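Local coordinates for protein lovastatin nonaketide synthase, polyketide synthase component (Aspergillus terreus, PDB 7CPX) that builds the dihydromonacolin L nonaketide of lovastatin from nine malonyl-CoA units by iterative condensation, reduction, dehydration and methylation, working as a homodimer with the partner protein LovC, at residues A89-S94 and P148-T153; Y1890-H1895 and A1907-N1912; N1398-L1403 and F1561-D1566. The protein carries 2 engineered substitutions. All coordinates share one frame; numbering follows the deposited sequence.

Contact 1: residues A89-S94 and P148-T153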
loop_
_atom_site.group_PDB
_atom_site.type_symbol
_atom_site.label_atom_id
_atom_site.label_comp_id
_atom_site.label_asym_id
_atom_site.label_seq_id
_atom_site.Cartn_x
_atom_site.Cartn_y
_atom_site.Cartn_z
ATOM N N ALA A 89 -24.718 22.317 2.587
ATOM C CA ALA A 89 -24.224 21.257 1.715
ATOM C C ALA A 89 -23.244 20.353 2.452
ATOM O O ALA A 89 -23.328 19.124 2.362
ATOM C CB ALA A 89 -23.568 21.863 0.476
ATOM N N GLY A 90 -22.306 20.946 3.190
ATOM C CA GLY A 90 -21.347 20.137 3.925
ATOM C C GLY A 90 -22.015 19.266 4.969
ATOM O O GLY A 90 -21.728 18.071 5.079
ATOM N N GLU A 91 -22.926 19.853 5.746
ATOM C CA GLU A 91 -23.634 19.080 6.760
ATOM C C GLU A 91 -24.499 18.003 6.120
ATOM O O GLU A 91 -24.552 16.868 6.607
ATOM C CB GLU A 91 -24.482 20.007 7.627
ATOM C CG GLU A 91 -25.166 19.314 8.790
ATOM C CD GLU A 91 -25.931 20.279 9.672
ATOM O OE1 GLU A 91 -25.912 21.494 9.381
ATOM O OE2 GLU A 91 -26.551 19.826 10.656
ATOM N N ALA A 92 -25.182 18.339 5.023
ATOM C CA ALA A 92 -26.031 17.358 4.356
ATOM C C ALA A 92 -25.212 16.184 3.843
ATOM O O ALA A 92 -25.626 15.026 3.967
ATOM C CB ALA A 92 -26.798 18.019 3.212
ATOM N N GLU A 93 -24.046 16.461 3.258
ATOM C CA GLU A 93 -23.154 15.378 2.859
ATOM C C GLU A 93 -22.721 14.567 4.070
ATOM O O GLU A 93 -22.671 13.333 4.019
ATOM C CB GLU A 93 -21.936 15.944 2.130
ATOM C CG GLU A 93 -22.255 16.575 0.788
ATOM C CD GLU A 93 -21.055 17.258 0.164
ATOM O OE1 GLU A 93 -19.971 17.243 0.783
ATOM O OE2 GLU A 93 -21.196 17.811 -0.948
ATOM N N SER A 94 -22.413 15.247 5.175
ATOM C CA SER A 94 -22.031 14.559 6.400
ATOM C C SER A 94 -23.156 13.694 6.947
ATOM O O SER A 94 -22.887 12.726 7.666
ATOM C CB SER A 94 -21.611 15.579 7.457
ATOM O OG SER A 94 -20.682 16.507 6.931
ATOM N N PRO A 148 -16.010 14.875 6.951
ATOM C CA PRO A 148 -16.440 16.274 6.997
ATOM C C PRO A 148 -16.565 16.775 8.426
ATOM O O PRO A 148 -16.629 16.006 9.387
ATOM C CB PRO A 148 -17.798 16.253 6.290
ATOM C CG PRO A 148 -18.306 14.878 6.511
ATOM C CD PRO A 148 -17.099 13.981 6.521
ATOM N N THR A 149 -16.602 18.103 8.551
ATOM C CA THR A 149 -16.653 18.716 9.873
ATOM C C THR A 149 -17.904 18.291 10.630
ATOM O O THR A 149 -17.840 17.986 11.827
ATOM C CB THR A 149 -16.597 20.237 9.749
ATOM O OG1 THR A 149 -17.628 20.686 8.860
ATOM C CG2 THR A 149 -15.244 20.679 9.220
ATOM N N TYR A 150 -19.047 18.258 9.951
ATOM C CA TYR A 150 -20.317 17.913 10.575
ATOM C C TYR A 150 -20.588 16.415 10.559
ATOM O O TYR A 150 -21.749 16.003 10.659
ATOM C CB TYR A 150 -21.457 18.661 9.885
ATOM C CG TYR A 150 -21.286 20.161 9.901
ATOM C CD1 TYR A 150 -20.616 20.812 8.878
ATOM C CD2 TYR A 150 -21.792 20.925 10.942
ATOM C CE1 TYR A 150 -20.455 22.182 8.887
ATOM C CE2 TYR A 150 -21.636 22.295 10.961
ATOM C CZ TYR A 150 -20.967 22.920 9.932
ATOM O OH TYR A 150 -20.809 24.286 9.946
ATOM N N SER A 151 -19.545 15.593 10.431
ATOM C CA SER A 151 -19.745 14.149 10.425
ATOM C C SER A 151 -20.277 13.660 11.763
ATOM O O SER A 151 -21.142 12.779 11.808
ATOM C CB SER A 151 -18.438 13.439 10.083
ATOM O OG SER A 151 -18.635 12.040 9.989
ATOM N N ALA A 152 -19.772 14.217 12.865
ATOM C CA ALA A 152 -20.178 13.757 14.189
ATOM C C ALA A 152 -21.695 13.712 14.312
ATOM O O ALA A 152 -22.285 12.648 14.528
ATOM C CB ALA A 152 -19.579 14.668 15.262
ATOM N N THR A 153 -22.347 14.865 14.164
ATOM C CA THR A 153 -23.800 14.908 14.270
ATOM C C THR A 153 -24.479 14.330 13.037
ATOM O O THR A 153 -25.585 13.789 13.140
ATOM C CB THR A 153 -24.270 16.345 14.493
ATOM O OG1 THR A 153 -23.780 17.183 13.438
ATOM C CG2 THR A 153 -23.769 16.865 15.825
#
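The carbonyl oxygen of G90, at the margin of the contact with P148 CB, is gripped twice by S94 from opposite faces of its plane. S94 N reaches G90 O at 2.9 Å as the regular helical bond, while S94 OG bonds to G90 O at 2.6 Å from above the plane. The torsion behind this sets OG anti to the carbonyl carbon, beside the backbone N (chi1 -49°). The hydroxyl therefore folds back onto its own helix, and it also lies against CB and CG of P148. No hydrogen bond joins the two segments, so the contact is one of packing. Next to S94, whose CB packs against the backbone carbonyl of Y150, that tyrosine is the N-cap residue of the second segment's helix. G90, E91 and S94, on one side of helix 89-94, meet a type I turn, P148 to S151, which S151 N closes on P148 O at 3.1 Å. E91 lies across Y150: its CB sits over one face of the ring, 3.9 Å from Y150 CG, and its CA is 3.8 Å from Y150 CB. Beyond CG the glutamate runs on extended, and its OE2 forms a salt bridge with R163. Within the ketosynthase domain, helix 89-94 thus packs on the beginning of helix 151-155, with helix 159-168 beside both; L223 and I284 of the second subunit pack on Y150 and E91.

Contact 2: residues Y1890-H1895 and A1907-N1912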
loop_
_atom_site.group_PDB
_atom_site.type_symbol
_atom_site.label_atom_id
_atom_site.label_comp_id
_atom_site.label_asym_id
_atom_site.label_seq_id
_atom_site.Cartn_x
_atom_site.Cartn_y
_atom_site.Cartn_z
ATOM N N TYR A 1890 45.424 -15.850 -9.151
ATOM C CA TYR A 1890 45.739 -15.278 -7.851
ATOM C C TYR A 1890 47.248 -15.127 -7.723
ATOM O O TYR A 1890 47.990 -16.091 -7.920
ATOM C CB TYR A 1890 45.211 -16.164 -6.726
ATOM C CG TYR A 1890 43.714 -16.355 -6.720
ATOM C CD1 TYR A 1890 42.884 -15.461 -6.061
ATOM C CD2 TYR A 1890 43.132 -17.446 -7.347
ATOM C CE1 TYR A 1890 41.516 -15.640 -6.040
ATOM C CE2 TYR A 1890 41.766 -17.633 -7.332
ATOM C CZ TYR A 1890 40.960 -16.728 -6.678
ATOM O OH TYR A 1890 39.597 -16.910 -6.664
ATOM N N LEU A 1891 47.701 -13.927 -7.389
ATOM C CA LEU A 1891 49.127 -13.700 -7.204
ATOM C C LEU A 1891 49.554 -14.328 -5.884
ATOM O O LEU A 1891 49.051 -13.949 -4.820
ATOM C CB LEU A 1891 49.439 -12.207 -7.230
ATOM C CG LEU A 1891 50.915 -11.791 -7.273
ATOM C CD1 LEU A 1891 51.599 -11.986 -5.928
ATOM C CD2 LEU A 1891 51.656 -12.556 -8.358
ATOM N N VAL A 1892 50.477 -15.283 -5.949
ATOM C CA VAL A 1892 50.921 -16.019 -4.774
ATOM C C VAL A 1892 52.432 -15.895 -4.657
ATOM O O VAL A 1892 53.141 -15.722 -5.652
ATOM C CB VAL A 1892 50.503 -17.504 -4.839
ATOM C CG1 VAL A 1892 48.997 -17.623 -4.978
ATOM C CG2 VAL A 1892 51.206 -18.202 -5.993
ATOM N N GLN A 1893 52.918 -15.983 -3.424
ATOM C CA GLN A 1893 54.340 -15.981 -3.125
ATOM C C GLN A 1893 54.614 -17.076 -2.110
ATOM O O GLN A 1893 53.801 -17.310 -1.213
ATOM C CB GLN A 1893 54.790 -14.623 -2.575
ATOM C CG GLN A 1893 56.260 -14.550 -2.191
ATOM C CD GLN A 1893 56.634 -13.210 -1.589
ATOM O OE1 GLN A 1893 55.766 -12.405 -1.252
ATOM N NE2 GLN A 1893 57.931 -12.963 -1.451
ATOM N N GLY A 1894 55.747 -17.752 -2.248
ATOM C CA GLY A 1894 56.090 -18.770 -1.278
ATOM C C GLY A 1894 57.209 -19.667 -1.767
ATOM O O GLY A 1894 57.836 -19.414 -2.795
ATOM N N HIS A 1895 57.431 -20.729 -1.000
ATOM C CA HIS A 1895 58.552 -21.624 -1.229
ATOM C C HIS A 1895 58.265 -22.616 -2.348
ATOM O O HIS A 1895 57.113 -22.933 -2.654
ATOM C CB HIS A 1895 58.884 -22.397 0.047
ATOM C CG HIS A 1895 59.496 -21.556 1.123
ATOM N ND1 HIS A 1895 59.684 -22.019 2.408
ATOM C CD2 HIS A 1895 59.968 -20.287 1.107
ATOM C CE1 HIS A 1895 60.245 -21.071 3.137
ATOM N NE2 HIS A 1895 60.426 -20.010 2.372
ATOM N N ALA A 1907 54.215 -16.464 -8.216
ATOM C CA ALA A 1907 53.548 -17.119 -9.329
ATOM C C ALA A 1907 52.108 -16.640 -9.437
ATOM O O ALA A 1907 51.586 -15.941 -8.563
ATOM C CB ALA A 1907 53.587 -18.643 -9.180
ATOM N N LEU A 1908 51.474 -17.024 -10.541
ATOM C CA LEU A 1908 50.074 -16.719 -10.827
ATOM C C LEU A 1908 49.286 -18.020 -10.690
ATOM O O LEU A 1908 49.060 -18.735 -11.667
ATOM C CB LEU A 1908 49.924 -16.111 -12.218
ATOM C CG LEU A 1908 50.198 -14.613 -12.350
ATOM C CD1 LEU A 1908 51.468 -14.220 -11.616
ATOM C CD2 LEU A 1908 50.296 -14.229 -13.816
ATOM N N ALA A 1909 48.867 -18.317 -9.463
ATOM C CA ALA A 1909 48.129 -19.533 -9.175
ATOM C C ALA A 1909 46.706 -19.434 -9.719
ATOM O O ALA A 1909 46.277 -18.406 -10.251
ATOM C CB ALA A 1909 48.110 -19.788 -7.671
ATOM N N GLU A 1910 45.961 -20.530 -9.568
ATOM C CA GLU A 1910 44.578 -20.600 -10.011
ATOM C C GLU A 1910 43.620 -21.058 -8.921
ATOM O O GLU A 1910 42.444 -21.295 -9.219
ATOM C CB GLU A 1910 44.454 -21.546 -11.215
ATOM C CG GLU A 1910 45.274 -21.122 -12.420
ATOM C CD GLU A 1910 45.218 -22.134 -13.547
ATOM O OE1 GLU A 1910 44.624 -23.214 -13.349
ATOM O OE2 GLU A 1910 45.766 -21.850 -14.633
ATOM N N ARG A 1911 44.079 -21.192 -7.675
ATOM C CA ARG A 1911 43.242 -21.698 -6.596
ATOM C C ARG A 1911 43.331 -20.898 -5.304
ATOM O O ARG A 1911 42.470 -21.079 -4.437
ATOM C CB ARG A 1911 43.597 -23.162 -6.289
ATOM C CG ARG A 1911 43.182 -24.143 -7.373
ATOM C CD ARG A 1911 41.683 -24.396 -7.350
ATOM N NE ARG A 1911 41.242 -25.195 -8.488
ATOM C CZ ARG A 1911 40.857 -24.696 -9.656
ATOM N NH1 ARG A 1911 40.847 -23.392 -9.885
ATOM N NH2 ARG A 1911 40.470 -25.527 -10.619
ATOM N N ASN A 1912 44.326 -20.029 -5.144
ATOM C CA ASN A 1912 44.485 -19.239 -3.927
ATOM C C ASN A 1912 44.577 -20.148 -2.704
ATOM O O ASN A 1912 43.793 -20.050 -1.757
ATOM C CB ASN A 1912 43.337 -18.243 -3.768
ATOM C CG ASN A 1912 43.571 -17.259 -2.642
ATOM O OD1 ASN A 1912 44.710 -17.013 -2.244
ATOM N ND2 ASN A 1912 42.491 -16.693 -2.117
#
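Y1890 and N1912 form a tightly packed part of this contact, where the asparagine CB lies over the centre of the tyrosine ring. N1912 CB stands 3.5 Å from the centroid of the Y1890 ring, nearly along its normal (12° off), a CH-pi contact. N1912 has CG anti to its backbone N (chi1 -171°), and CG comes near the CD1 side of the same ring; the amide plane is nearly parallel to the ring plane, and OD1 is held by S1876. The strands themselves are joined in antiparallel register. V1892 and A1907 form a hydrogen-bonded pair: V1892 N gives a nearly straight bond (178°) of 2.9 Å to A1907 O, and A1907 N returns one to V1892 O. Y1890 and A1909 repeat this pattern with more bent bonds, A1909 N lying 2.8 Å from Y1890 O. The two strands belong to one beta hairpin, 1887-1898 with 1901-1909, whose first strand pairs on its other side with strand 1869-1883. Lying between the methyltransferase and ketoreductase regions in sequence, this sheet probably belongs to the inactive enoylreductase-like region of this synthase, whose enoyl reduction is done by LovC. V1892 CG1 presses on A1909 CB at 3.6 Å, on the face that Y1890 shares. On the face of the non-hydrogen-bonded pair, L1891 CD2 meets L1908 CD1 at 3.7 Å, and L1891 also touches helix 1935-1953. Packing is loose at E1910 and R1911, between the end of the second strand and N1912. Both are partly exposed, their CB atoms pointing away from the first strand; it is their backbone that skirts the tyrosine, with E1910 C at the ring edge. R1911 NH1 bonds to E1910 O at 2.7 Å, and its NH2 forms a salt bridge with E2150.

Contact 3: residues N1398-L1403 and F1561-D1566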
loop_
_atom_site.group_PDB
_atom_site.type_symbol
_atom_site.label_atom_id
_atom_site.label_comp_id
_atom_site.label_asym_id
_atom_site.label_seq_id
_atom_site.Cartn_x
_atom_site.Cartn_y
_atom_site.Cartn_z
ATOM N N ASN A 1398 43.000 -30.075 53.942
ATOM C CA ASN A 1398 42.772 -30.996 52.837
ATOM C C ASN A 1398 44.104 -31.341 52.177
ATOM O O ASN A 1398 44.884 -30.435 51.858
ATOM C CB ASN A 1398 41.817 -30.378 51.823
ATOM C CG ASN A 1398 41.494 -31.312 50.671
ATOM O OD1 ASN A 1398 42.388 -31.883 50.045
ATOM N ND2 ASN A 1398 40.207 -31.476 50.387
ATOM N N PRO A 1399 44.404 -32.623 51.954
ATOM C CA PRO A 1399 45.736 -32.977 51.435
ATOM C C PRO A 1399 46.058 -32.369 50.081
ATOM O O PRO A 1399 47.219 -32.017 49.837
ATOM C CB PRO A 1399 45.686 -34.510 51.369
ATOM C CG PRO A 1399 44.239 -34.844 51.282
ATOM C CD PRO A 1399 43.535 -33.805 52.093
ATOM N N PHE A 1400 45.073 -32.232 49.188
ATOM C CA PHE A 1400 45.316 -31.726 47.844
ATOM C C PHE A 1400 44.636 -30.400 47.544
ATOM O O PHE A 1400 45.047 -29.726 46.591
ATOM C CB PHE A 1400 44.865 -32.751 46.789
ATOM C CG PHE A 1400 45.731 -33.986 46.717
ATOM C CD1 PHE A 1400 47.026 -33.988 47.215
ATOM C CD2 PHE A 1400 45.246 -35.144 46.138
ATOM C CE1 PHE A 1400 47.811 -35.121 47.140
ATOM C CE2 PHE A 1400 46.027 -36.280 46.060
ATOM C CZ PHE A 1400 47.311 -36.268 46.563
ATOM N N ASP A 1401 43.619 -30.003 48.307
ATOM C CA ASP A 1401 43.029 -28.687 48.106
ATOM C C ASP A 1401 43.927 -27.571 48.619
ATOM O O ASP A 1401 43.607 -26.396 48.406
ATOM C CB ASP A 1401 41.661 -28.604 48.782
ATOM C CG ASP A 1401 40.855 -27.405 48.322
ATOM O OD1 ASP A 1401 40.421 -27.394 47.151
ATOM O OD2 ASP A 1401 40.656 -26.475 49.131
ATOM N N LEU A 1402 45.033 -27.907 49.294
ATOM C CA LEU A 1402 45.992 -26.888 49.711
ATOM C C LEU A 1402 46.353 -25.959 48.559
ATOM O O LEU A 1402 46.690 -24.792 48.786
ATOM C CB LEU A 1402 47.254 -27.542 50.287
ATOM C CG LEU A 1402 47.659 -28.941 49.807
ATOM C CD1 LEU A 1402 47.854 -28.988 48.301
ATOM C CD2 LEU A 1402 48.922 -29.395 50.520
ATOM N N LEU A 1403 46.290 -26.453 47.327
ATOM C CA LEU A 1403 46.351 -25.615 46.139
ATOM C C LEU A 1403 44.936 -25.472 45.598
ATOM O O LEU A 1403 44.248 -26.473 45.373
ATOM C CB LEU A 1403 47.280 -26.214 45.082
ATOM C CG LEU A 1403 47.963 -25.213 44.144
ATOM C CD1 LEU A 1403 46.943 -24.362 43.405
ATOM C CD2 LEU A 1403 48.934 -24.328 44.915
ATOM N N PHE A 1561 51.718 -38.272 46.608
ATOM C CA PHE A 1561 50.948 -39.473 46.906
ATOM C C PHE A 1561 50.714 -39.622 48.402
ATOM O O PHE A 1561 49.611 -39.982 48.830
ATOM C CB PHE A 1561 51.662 -40.701 46.343
ATOM C CG PHE A 1561 51.495 -40.864 44.861
ATOM C CD1 PHE A 1561 52.212 -40.073 43.980
ATOM C CD2 PHE A 1561 50.616 -41.803 44.349
ATOM C CE1 PHE A 1561 52.057 -40.219 42.614
ATOM C CE2 PHE A 1561 50.458 -41.953 42.985
ATOM C CZ PHE A 1561 51.180 -41.160 42.116
ATOM N N GLY A 1562 51.724 -39.321 49.218
ATOM C CA GLY A 1562 51.610 -39.553 50.649
ATOM C C GLY A 1562 50.594 -38.676 51.360
ATOM O O GLY A 1562 50.457 -38.798 52.583
ATOM N N LEU A 1563 49.882 -37.806 50.640
ATOM C CA LEU A 1563 49.008 -36.837 51.294
ATOM C C LEU A 1563 47.535 -37.230 51.268
ATOM O O LEU A 1563 46.842 -37.070 52.280
ATOM C CB LEU A 1563 49.169 -35.461 50.641
ATOM C CG LEU A 1563 50.581 -34.874 50.616
ATOM C CD1 LEU A 1563 50.544 -33.436 50.123
ATOM C CD2 LEU A 1563 51.243 -34.956 51.983
ATOM N N PHE A 1564 47.043 -37.756 50.146
ATOM C CA PHE A 1564 45.605 -37.827 49.897
ATOM C C PHE A 1564 44.842 -38.480 51.044
ATOM O O PHE A 1564 45.414 -39.233 51.837
ATOM C CB PHE A 1564 45.332 -38.578 48.592
ATOM C CG PHE A 1564 43.949 -38.355 48.038
ATOM C CD1 PHE A 1564 43.416 -37.078 47.956
ATOM C CD2 PHE A 1564 43.189 -39.419 47.585
ATOM C CE1 PHE A 1564 42.151 -36.869 47.444
ATOM C CE2 PHE A 1564 41.923 -39.214 47.070
ATOM C CZ PHE A 1564 41.404 -37.938 47.001
ATOM N N ALA A 1565 43.542 -38.192 51.130
ATOM C CA ALA A 1565 42.731 -38.532 52.291
ATOM C C ALA A 1565 42.169 -39.946 52.258
ATOM O O ALA A 1565 41.587 -40.382 53.259
ATOM C CB ALA A 1565 41.573 -37.538 52.428
ATOM N N ASP A 1566 42.302 -40.671 51.147
ATOM C CA ASP A 1566 41.884 -42.065 51.117
ATOM C C ASP A 1566 42.839 -42.970 50.354
ATOM O O ASP A 1566 42.557 -44.166 50.232
ATOM C CB ASP A 1566 40.468 -42.191 50.519
ATOM C CG ASP A 1566 40.404 -41.778 49.059
ATOM O OD1 ASP A 1566 41.465 -41.662 48.414
ATOM O OD2 ASP A 1566 39.280 -41.567 48.555
#
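F1400 and F1564 lie with their ring planes almost parallel, 11° apart, yet the rings are slid so far that they barely overlap, their centroids 5.0 Å apart. The first of these rings leaves a loop shaped by an Asx turn from N1398 to F1400 that overlaps a type I turn from F1400 to L1403; the second leaves the loop that follows helix 1554-1561. That helix comes after strand 1542-1547 of the sheet carrying the methyltransferase's Rossmann-like core, and the contact joins two loops beside this core. No hydrogen bond crosses between them. With CG anti to its backbone N (chi1 -163°), F1564 sets CG beside CE2 of F1400, and its CD1 lies by CD2 and CE2; the two side chains cross at about a right angle. The F1564 backbone covers the F1400 ring as well: F1564 CA sits 4.0 Å above that plane, toward the rim. Next to the pair, P1399 fits against three consecutive residues. P1399 CB meets L1563 CB at 3.7 Å, and P1399 CG packs near F1564 CA and lies 4.0 Å from A1565 CB. L1563 CB also touches F1400 CE1 at 3.8 Å, oblique to the ring. Q1326 touches P1399 and L1563, and V1385 of helix 1376-1386 touches L1402 and L1563. Preceding the proline, N1398 OD1 accepts from F1400 N in its carbonyl plane and from D1401 N above that plane, each at 2.8 Å.

In the fold
The three contacts are far apart and none touches another. Along the chain they follow in series, contact 1 first, contact 3 next and contact 2 last. Contacts 2 and 3 are the closest pair, with centres about 59 Å apart and nearest atoms about 43 Å. Contact 1, in the ketosynthase, lies about 81 Å from contact 2 and about 95 Å from contact 3, centre to centre, and contacts 1 and 2 sit on opposite sides of the chain's centre. All lie away from the annotated sites, including the predicted ketosynthase catalytic residues and the NADP pocket of the ketoreductase. The second subunit touches contact 1 but neither of the others.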